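Halohydrin dehalogenase (Rhizobium radiobacter, PDB 4IY1) probably catalyses the reversible conversion of vicinal halohydrins to epoxides with release of halide, on a fold of the short-chain dehydrogenase/reductase superfamily. Local coordinates at residues L76-I81 with I106-L111; H126-T131 with F171-N176. The protein carries 37 engineered substitutions. All blocks are in the same frame, centred on the assembly; numbering follows the deposited sequence.

Interaction 1: residues L76-I81 with I106-L111. Engineered in segment 106-111: Lys-107 (natural residue Arg).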
loop_
_atom_site.group_PDB
_atom_site.type_symbol
_atom_site.label_atom_id
_atom_site.label_comp_id
_atom_site.label_asym_id
_atom_site.label_seq_id
_atom_site.Cartn_x
_atom_site.Cartn_y
_atom_site.Cartn_z
ATOM N N LEU B 76 -2.359 -20.066 -16.660
ATOM C CA LEU B 76 -2.152 -20.768 -15.415
ATOM C C LEU B 76 -2.964 -20.077 -14.332
ATOM O O LEU B 76 -2.785 -18.885 -14.077
ATOM C CB LEU B 76 -0.668 -20.705 -15.028
ATOM C CG LEU B 76 -0.270 -21.139 -13.613
ATOM C CD1 LEU B 76 -0.651 -22.608 -13.369
ATOM C CD2 LEU B 76 1.251 -20.916 -13.387
ATOM N N VAL B 77 -3.821 -20.825 -13.656
ATOM C CA VAL B 77 -4.426 -20.327 -12.439
ATOM C C VAL B 77 -3.913 -21.149 -11.275
ATOM O O VAL B 77 -4.269 -22.331 -11.131
ATOM C CB VAL B 77 -5.968 -20.393 -12.473
ATOM C CG1 VAL B 77 -6.544 -19.817 -11.194
ATOM C CG2 VAL B 77 -6.504 -19.679 -13.689
ATOM N N SER B 78 -2.989 -20.558 -10.512
ATOM C CA SER B 78 -2.471 -21.205 -9.338
ATOM C C SER B 78 -3.351 -20.917 -8.145
ATOM O O SER B 78 -3.280 -19.835 -7.530
ATOM C CB SER B 78 -1.007 -20.822 -9.091
ATOM O OG SER B 78 -0.397 -21.708 -8.182
ATOM N N ASN B 79 -4.222 -21.876 -7.865
ATOM C CA ASN B 79 -5.264 -21.775 -6.843
ATOM C C ASN B 79 -4.773 -22.488 -5.600
ATOM O O ASN B 79 -4.955 -23.695 -5.438
ATOM C CB ASN B 79 -6.563 -22.410 -7.382
ATOM C CG ASN B 79 -7.664 -22.519 -6.334
ATOM O OD1 ASN B 79 -8.066 -21.531 -5.722
ATOM N ND2 ASN B 79 -8.192 -23.729 -6.160
ATOM N N ASP B 80 -4.040 -21.764 -4.767
ATOM C CA ASP B 80 -3.291 -22.377 -3.701
ATOM C C ASP B 80 -4.013 -22.414 -2.358
ATOM O O ASP B 80 -4.687 -21.454 -1.956
ATOM C CB ASP B 80 -1.920 -21.721 -3.579
ATOM C CG ASP B 80 -1.033 -22.022 -4.781
ATOM O OD1 ASP B 80 -0.768 -23.226 -5.054
ATOM O OD2 ASP B 80 -0.759 -21.075 -5.541
ATOM N N ILE B 81 -3.888 -23.543 -1.668
ATOM C CA ILE B 81 -4.635 -23.761 -0.444
ATOM C C ILE B 81 -3.728 -24.359 0.600
ATOM O O ILE B 81 -2.718 -24.974 0.272
ATOM C CB ILE B 81 -5.860 -24.673 -0.674
ATOM C CG1 ILE B 81 -5.388 -26.027 -1.234
ATOM C CG2 ILE B 81 -6.796 -24.008 -1.693
ATOM C CD1 ILE B 81 -6.472 -27.073 -1.365
ATOM N N ILE B 106 5.999 -21.565 -2.374
ATOM C CA ILE B 106 6.880 -22.373 -3.287
ATOM C C ILE B 106 6.064 -22.949 -4.446
ATOM O O ILE B 106 6.513 -22.997 -5.612
ATOM C CB ILE B 106 7.589 -23.521 -2.545
ATOM C CG1 ILE B 106 8.295 -23.032 -1.277
ATOM C CG2 ILE B 106 8.528 -24.253 -3.470
ATOM C CD1 ILE B 106 9.340 -21.955 -1.486
ATOM N N LYS B 107 4.817 -23.288 -4.149
ATOM C CA LYS B 107 3.957 -23.942 -5.145
ATOM C C LYS B 107 3.689 -23.042 -6.338
ATOM O O LYS B 107 3.915 -23.445 -7.477
ATOM C CB LYS B 107 2.648 -24.457 -4.486
ATOM C CG LYS B 107 1.648 -25.087 -5.454
ATOM C CD LYS B 107 2.157 -26.417 -6.013
ATOM C CE LYS B 107 2.292 -27.476 -4.927
ATOM N NZ LYS B 107 3.092 -28.598 -5.451
ATOM N N PRO B 108 3.225 -21.791 -6.093
ATOM C CA PRO B 108 2.978 -20.969 -7.273
ATOM C C PRO B 108 4.269 -20.664 -8.058
ATOM O O PRO B 108 4.226 -20.481 -9.278
ATOM C CB PRO B 108 2.368 -19.664 -6.688
ATOM C CG PRO B 108 2.428 -19.804 -5.209
ATOM C CD PRO B 108 2.484 -21.290 -4.934
ATOM N N PHE B 109 5.366 -20.442 -7.341
ATOM C CA PHE B 109 6.658 -20.194 -8.008
ATOM C C PHE B 109 6.999 -21.355 -8.932
ATOM O O PHE B 109 7.312 -21.157 -10.090
ATOM C CB PHE B 109 7.758 -20.011 -6.979
ATOM C CG PHE B 109 9.145 -19.868 -7.583
ATOM C CD1 PHE B 109 9.928 -20.978 -7.816
ATOM C CD2 PHE B 109 9.660 -18.619 -7.891
ATOM C CE1 PHE B 109 11.169 -20.866 -8.456
ATOM C CE2 PHE B 109 10.935 -18.484 -8.413
ATOM C CZ PHE B 109 11.670 -19.611 -8.746
ATOM N N ALA B 110 6.784 -22.559 -8.423
ATOM C CA ALA B 110 7.113 -23.800 -9.109
ATOM C C ALA B 110 6.273 -23.907 -10.365
ATOM O O ALA B 110 6.799 -24.075 -11.454
ATOM C CB ALA B 110 6.831 -24.966 -8.169
ATOM N N LEU B 111 4.985 -23.604 -10.240
ATOM C CA LEU B 111 4.101 -23.657 -11.403
ATOM C C LEU B 111 4.470 -22.580 -12.405
ATOM O O LEU B 111 4.575 -22.855 -13.601
ATOM C CB LEU B 111 2.630 -23.552 -10.983
ATOM C CG LEU B 111 2.116 -24.877 -10.438
ATOM C CD1 LEU B 111 0.940 -24.689 -9.495
ATOM C CD2 LEU B 111 1.747 -25.796 -11.624
#
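Asp-80 keeps its CG anti to the carbonyl carbon (chi1 -68°) and Ser-78 its OG anti to the backbone N (chi1 -164°), which turns the carboxylate to Lys-107 and Pro-108 and the hydroxyl to Pro-108 and Leu-111. Ser-78 OG donates to Asp-80 OD2 over 2.7 Å, on the syn side of the carboxylate. The same OD2 rests against ring carbons CD, CG and CB of Pro-108, nearest CD at 3.3 Å. The other oxygen, OD1 of Asp-80, sits 3.1 Å from CG of Lys-107, an engineered residue whose chain bends away, leaving its NZ 6.6 Å from Asp-80 OD1, too long for a salt bridge. Ser-78 OG also touches apolar carbon, 3.5 Å from Leu-111 CD1. Farther back, Leu-76 crosses Leu-111 at about a right angle, its CD2 3.8 Å from Leu-111 CB. The helix is kinked at Pro-108, whose N has no bond to the preceding turn. Strand and helix segments run nearly antiparallel, their axes 9.0 Å apart. The contact lays helix 94-122 on the Rossmann-type sheet, where Pro-108 touches Phe-129 of strand 126-130 and Leu-111 reaches Pro-59 at helix 59-70; Phe-109 stacks on Tyr-97 of a second subunit.

Interaction 2: residues H126-T131 with F171-N176. Engineered in segment 171-176: Ala-174 (natural residue Gly).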
loop_
_atom_site.group_PDB
_atom_site.type_symbol
_atom_site.label_atom_id
_atom_site.label_comp_id
_atom_site.label_asym_id
_atom_site.label_seq_id
_atom_site.Cartn_x
_atom_site.Cartn_y
_atom_site.Cartn_z
ATOM N N HIS B 126 -1.016 -15.968 -19.677
ATOM C CA HIS B 126 -1.461 -15.189 -18.532
ATOM C C HIS B 126 -1.268 -16.050 -17.331
ATOM O O HIS B 126 -1.525 -17.257 -17.383
ATOM C CB HIS B 126 -2.944 -14.845 -18.667
ATOM C CG HIS B 126 -3.240 -13.865 -19.760
ATOM N ND1 HIS B 126 -3.431 -14.247 -21.032
ATOM C CD2 HIS B 126 -3.527 -12.495 -19.717
ATOM C CE1 HIS B 126 -3.666 -13.157 -21.806
ATOM N NE2 HIS B 126 -3.760 -12.092 -21.004
ATOM N N ILE B 127 -0.806 -15.438 -16.241
ATOM C CA ILE B 127 -0.544 -16.141 -15.013
ATOM C C ILE B 127 -1.231 -15.465 -13.837
ATOM O O ILE B 127 -1.175 -14.236 -13.692
ATOM C CB ILE B 127 0.972 -16.188 -14.747
ATOM C CG1 ILE B 127 1.662 -17.008 -15.861
ATOM C CG2 ILE B 127 1.261 -16.814 -13.385
ATOM C CD1 ILE B 127 3.140 -17.187 -15.590
ATOM N N ILE B 128 -2.005 -16.249 -13.097
ATOM C CA ILE B 128 -2.883 -15.711 -12.051
ATOM C C ILE B 128 -2.703 -16.558 -10.819
ATOM O O ILE B 128 -2.850 -17.760 -10.883
ATOM C CB ILE B 128 -4.356 -15.790 -12.446
ATOM C CG1 ILE B 128 -4.652 -14.846 -13.579
ATOM C CG2 ILE B 128 -5.258 -15.468 -11.258
ATOM C CD1 ILE B 128 -5.776 -15.323 -14.480
ATOM N N PHE B 129 -2.214 -15.939 -9.749
ATOM C CA PHE B 129 -2.125 -16.575 -8.452
ATOM C C PHE B 129 -3.408 -16.244 -7.672
ATOM O O PHE B 129 -3.727 -15.072 -7.463
ATOM C CB PHE B 129 -0.930 -16.004 -7.678
ATOM C CG PHE B 129 0.426 -16.363 -8.265
ATOM C CD1 PHE B 129 1.568 -15.770 -7.779
ATOM C CD2 PHE B 129 0.540 -17.281 -9.310
ATOM C CE1 PHE B 129 2.820 -16.080 -8.296
ATOM C CE2 PHE B 129 1.772 -17.572 -9.864
ATOM C CZ PHE B 129 2.915 -16.959 -9.365
ATOM N N ILE B 130 -4.052 -17.256 -7.114
ATOM C CA ILE B 130 -5.068 -16.979 -6.111
ATOM C C ILE B 130 -4.480 -16.965 -4.705
ATOM O O ILE B 130 -4.055 -17.997 -4.198
ATOM C CB ILE B 130 -6.306 -17.901 -6.265
ATOM C CG1 ILE B 130 -6.868 -17.720 -7.669
ATOM C CG2 ILE B 130 -7.393 -17.491 -5.275
ATOM C CD1 ILE B 130 -7.946 -18.709 -8.014
ATOM N N THR B 131 -4.324 -15.761 -4.118
ATOM C CA THR B 131 -3.699 -15.676 -2.783
ATOM C C THR B 131 -4.722 -15.466 -1.636
ATOM O O THR B 131 -5.611 -16.308 -1.441
ATOM C CB THR B 131 -2.529 -14.652 -2.758
ATOM O OG1 THR B 131 -3.042 -13.321 -2.884
ATOM C CG2 THR B 131 -1.565 -14.925 -3.991
ATOM N N PHE B 171 -0.860 -11.615 -12.418
ATOM C CA PHE B 171 -1.881 -11.015 -11.536
ATOM C C PHE B 171 -1.934 -11.851 -10.271
ATOM O O PHE B 171 -1.747 -13.071 -10.342
ATOM C CB PHE B 171 -3.278 -11.088 -12.163
ATOM C CG PHE B 171 -3.400 -10.378 -13.457
ATOM C CD1 PHE B 171 -3.529 -11.083 -14.628
ATOM C CD2 PHE B 171 -3.432 -8.977 -13.497
ATOM C CE1 PHE B 171 -3.684 -10.427 -15.837
ATOM C CE2 PHE B 171 -3.543 -8.316 -14.704
ATOM C CZ PHE B 171 -3.671 -9.030 -15.867
ATOM N N ALA B 172 -2.277 -11.229 -9.138
ATOM C CA ALA B 172 -2.729 -11.992 -7.954
ATOM C C ALA B 172 -4.171 -11.619 -7.561
ATOM O O ALA B 172 -4.558 -10.456 -7.635
ATOM C CB ALA B 172 -1.798 -11.773 -6.769
ATOM N N ILE B 173 -4.962 -12.607 -7.158
ATOM C CA ILE B 173 -6.307 -12.317 -6.664
ATOM C C ILE B 173 -6.351 -12.668 -5.194
ATOM O O ILE B 173 -6.129 -13.807 -4.823
ATOM C CB ILE B 173 -7.403 -13.113 -7.408
ATOM C CG1 ILE B 173 -7.538 -12.628 -8.845
ATOM C CG2 ILE B 173 -8.763 -12.942 -6.693
ATOM C CD1 ILE B 173 -8.364 -13.582 -9.724
ATOM N N ALA B 174 -6.609 -11.668 -4.355
ATOM C CA ALA B 174 -6.474 -11.835 -2.923
ATOM C C ALA B 174 -7.890 -11.778 -2.292
ATOM O O ALA B 174 -8.408 -10.707 -2.047
ATOM C CB ALA B 174 -5.607 -10.696 -2.345
ATOM N N PRO B 175 -8.526 -12.934 -2.103
ATOM C CA PRO B 175 -9.926 -12.925 -1.690
ATOM C C PRO B 175 -10.119 -12.907 -0.188
ATOM O O PRO B 175 -9.193 -13.189 0.582
ATOM C CB PRO B 175 -10.493 -14.225 -2.295
ATOM C CG PRO B 175 -9.360 -14.850 -3.064
ATOM C CD PRO B 175 -8.096 -14.259 -2.556
ATOM N N ASN B 176 -11.284 -12.446 0.237
ATOM C CA ASN B 176 -11.808 -12.834 1.554
ATOM C C ASN B 176 -13.333 -12.957 1.470
ATOM O O ASN B 176 -13.961 -12.208 0.738
ATOM C CB ASN B 176 -11.401 -11.824 2.636
ATOM C CG ASN B 176 -11.891 -12.221 4.030
ATOM O OD1 ASN B 176 -12.865 -11.657 4.555
ATOM N ND2 ASN B 176 -11.215 -13.182 4.639
#
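Ile-127, Phe-129 and Thr-131 exchange backbone hydrogen bonds with Phe-171 and Ile-173 across two adjacent parallel strands, whose axes differ in direction by 24°. Phe-171 and Ile-173 use both N and O: Phe-171 N donates to Ile-127 O, and Phe-171 O accepts from Phe-129 N; then Ile-173 N reaches Phe-129 O at 2.8 Å, and Ile-173 O takes Thr-131 N at 2.8 Å. The outer two bonds are bent, 145° and 143° at the hydrogen, the inner two straighter; in the last, Thr-131 N is also tilted from the carbonyl plane of Ile-173. On one face of the sheet, Ile-128 sets its two branches apart: CG1 comes to the edge of the Phe-171 ring, 4.1 Å from Phe-171 CD1, while CG2, anti to the backbone N, meets Ile-173 CD1 at 3.9 Å. The Phe-171 ring also meets His-126 edge to edge. Beyond them, Ile-130 CG2 lies 4.0 Å from Pro-175 CG. Leu-220, Val-221 and Leu-224 of helix 214-225 cover Phe-171 and Ile-173. The opposite face carries Phe-129 and Ala-172, both against Ala-156 of helix 143-163, the crossover helix of the beta-alpha-beta unit these strands belong to. At the strand ends, Thr-131 OG1 is 3.7 Å from CB of the engineered Ala-174 and is hydrogen-bonded to Ser-153 of that helix. His-126 NE2 is likewise bonded to Asp-230. The chemistry is thus divided: Ile-127 O, both polar atoms of Phe-129 and Thr-131 N pair with Phe-171 and Ile-173, Ile-128 bonds on the other side to Leu-76 and Ser-78 of strand 75-79, and the faces present aliphatic and aromatic carbon to the helices, as in the core of a Rossmann-type fold.

Both interactions are buried, with centres about 10 Å apart, and they share one sheet: strand 75-79 of interaction 1 neighbours strand 126-130 of interaction 2. The two are probably hydrogen-bonded directly, Ser-78 O to Ile-130 N at 2.7 Å and Ser-78 N to Ile-128 O at 2.8 Å. Interaction 2 works within the sheet, strand on strand, through regular backbone bonds; interaction 1 works on top of it, joining helix to strand by side-chain packing around a buried serine–aspartate pair. Each has one partly exposed contact residue, Lys-107 and His-126 respectively, and the outer side of segment 106-111 packs on a second subunit. Along the chain, helix 94-122 leads on to strand 126-130.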